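Local coordinates for START domain-containing protein 10 (Homo sapiens, PDB 6SER), which transfers phosphatidylcholine and phosphatidylethanolamine between membranes, preferring species with a palmitoyl or stearoyl chain at sn-1 and an unsaturated chain at sn-2, at residues Tyr117-Pro122 with Arg128-Leu133. Residues are numbered along the deposited sequence; the frame is centred on the assembly and turned at random.
Sequences YSWRCP and RDVITL
Tyr117 and Trp119 pair with Val130 and Arg128 through two antiparallel backbone hydrogen-bond pairs, with Ser118 and Asp129 forming the non-hydrogen-bonded pair between them; the segment axes approach to 4.7 Å, their N-to-C directions 165° apart. Trp119, its CG lodged between backbone N and carbonyl carbon (chi1 73°), swings its indole across to the neighbouring strand, where Arg128 CB sits over one face in a CH-pi contact, 3.5 Å from the six-membered ring's centroid. At the edge of the same ring Val130 CG1 meets Trp119 CZ3 at 4.0 Å, while the valine's other branch, CG2, packs on Tyr117 CB at 3.8 Å; a beta-branched residue thus serves both neighbours. Arginine suits its place because its methylene chain can pack on apolar groups, Arg128 CD lying 3.5 Å from Cys121 SG, while Arg128 NH2 donates a hydrogen bond to Pro191 O. On the other face, Ser118 OG reaches Asp129 CB at 3.7 Å, and an acid suits this buried place because Asp129 OD2 makes a salt bridge to Arg163 and a hydrogen bond to Tyr116 OH. This is an antiparallel beta hairpin, strands 112-119 and 127-139, within the curved sheet of the START fold, whose concave side and long C-terminal helix enclose lipid in this family.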
# COMPACT_ATOMS: atom_id res chain seq x y z
N TYR A 117 -9.32 4.61 -2.88
CA TYR A 117 -9.59 3.51 -1.96
C TYR A 117 -10.37 4.01 -0.75
O TYR A 117 -9.91 4.94 -0.07
CB TYR A 117 -8.28 2.85 -1.53
CG TYR A 117 -8.44 1.73 -0.52
CD1 TYR A 117 -8.59 0.41 -0.93
CD2 TYR A 117 -8.42 1.99 0.85
CE1 TYR A 117 -8.71 -0.62 -0.01
CE2 TYR A 117 -8.55 0.96 1.78
CZ TYR A 117 -8.70 -0.34 1.33
OH TYR A 117 -8.84 -1.37 2.24
N SER A 118 -11.51 3.39 -0.46
CA SER A 118 -12.38 3.67 0.68
C SER A 118 -12.47 2.47 1.59
O SER A 118 -12.51 1.33 1.12
CB SER A 118 -13.82 3.98 0.25
OG SER A 118 -13.89 5.04 -0.67
N TRP A 119 -12.56 2.71 2.90
CA TRP A 119 -12.75 1.60 3.82
C TRP A 119 -13.57 2.03 5.02
O TRP A 119 -13.66 3.21 5.35
CB TRP A 119 -11.40 0.99 4.24
CG TRP A 119 -10.54 1.77 5.20
CD1 TRP A 119 -10.39 1.52 6.53
CD2 TRP A 119 -9.66 2.87 4.89
NE1 TRP A 119 -9.49 2.41 7.08
CE2 TRP A 119 -9.03 3.25 6.10
CE3 TRP A 119 -9.35 3.58 3.73
CZ2 TRP A 119 -8.10 4.29 6.17
CZ3 TRP A 119 -8.43 4.62 3.80
CH2 TRP A 119 -7.82 4.97 5.02
N ARG A 120 -14.20 1.05 5.66
CA ARG A 120 -15.09 1.37 6.76
C ARG A 120 -14.36 1.26 8.10
O ARG A 120 -13.36 0.55 8.23
CB ARG A 120 -16.33 0.46 6.74
CG ARG A 120 -16.02 -1.00 6.61
CD ARG A 120 -17.31 -1.82 6.53
NE ARG A 120 -17.91 -1.75 5.21
CZ ARG A 120 -17.64 -2.61 4.23
NH1 ARG A 120 -16.79 -3.60 4.42
NH2 ARG A 120 -18.23 -2.46 3.05
N CYS A 121 -14.76 2.11 8.99
CA CYS A 121 -14.22 2.13 10.35
C CYS A 121 -15.36 1.90 11.33
O CYS A 121 -16.45 2.17 11.00
CB CYS A 121 -13.52 3.46 10.59
SG CYS A 121 -12.18 3.79 9.44
N PRO A 122 -15.10 1.35 12.52
CA PRO A 122 -16.14 1.11 13.50
C PRO A 122 -16.92 2.38 13.85
O PRO A 122 -16.33 3.33 14.13
CB PRO A 122 -15.38 0.55 14.70
CG PRO A 122 -13.95 0.84 14.45
CD PRO A 122 -13.81 0.95 12.96
N ARG A 128 -13.26 6.09 5.80
CA ARG A 128 -12.10 6.84 5.31
C ARG A 128 -11.85 6.57 3.84
O ARG A 128 -12.22 5.59 3.39
CB ARG A 128 -10.89 6.43 6.12
CG ARG A 128 -10.58 7.39 7.23
CD ARG A 128 -10.79 6.85 8.60
NE ARG A 128 -10.40 7.90 9.46
CZ ARG A 128 -11.05 8.28 10.52
NH1 ARG A 128 -12.11 7.65 10.91
NH2 ARG A 128 -10.61 9.29 11.18
N ASP A 129 -11.19 7.48 3.17
CA ASP A 129 -10.80 7.35 1.76
C ASP A 129 -9.45 8.00 1.53
O ASP A 129 -9.10 8.86 2.22
CB ASP A 129 -11.90 7.80 0.80
CG ASP A 129 -12.26 9.26 0.76
OD1 ASP A 129 -11.83 9.99 1.58
OD2 ASP A 129 -12.98 9.58 -0.07
N VAL A 130 -8.77 7.54 0.52
CA VAL A 130 -7.46 8.04 0.09
C VAL A 130 -7.39 8.13 -1.42
O VAL A 130 -7.98 7.37 -2.08
CB VAL A 130 -6.31 7.17 0.59
CG1 VAL A 130 -6.05 7.37 2.04
CG2 VAL A 130 -6.48 5.71 0.29
N ILE A 131 -6.68 9.14 -1.87
CA ILE A 131 -6.28 9.27 -3.26
C ILE A 131 -4.77 9.18 -3.26
O ILE A 131 -4.11 9.98 -2.59
CB ILE A 131 -6.73 10.62 -3.85
CG1 ILE A 131 -8.24 10.84 -3.66
CG2 ILE A 131 -6.33 10.74 -5.30
CD1 ILE A 131 -9.05 10.10 -4.64
N THR A 132 -4.21 8.22 -3.99
CA THR A 132 -2.78 7.96 -3.94
C THR A 132 -2.18 7.88 -5.34
O THR A 132 -2.83 7.44 -6.29
CB THR A 132 -2.46 6.66 -3.18
OG1 THR A 132 -3.19 5.58 -3.77
CG2 THR A 132 -2.84 6.77 -1.71
N LEU A 133 -0.92 8.30 -5.45
CA LEU A 133 -0.10 8.01 -6.61
C LEU A 133 0.67 6.73 -6.32
O LEU A 133 1.41 6.66 -5.34
CB LEU A 133 0.83 9.17 -6.94
CG LEU A 133 1.66 9.13 -8.23
CD1 LEU A 133 2.19 10.51 -8.52
CD2 LEU A 133 2.83 8.15 -8.16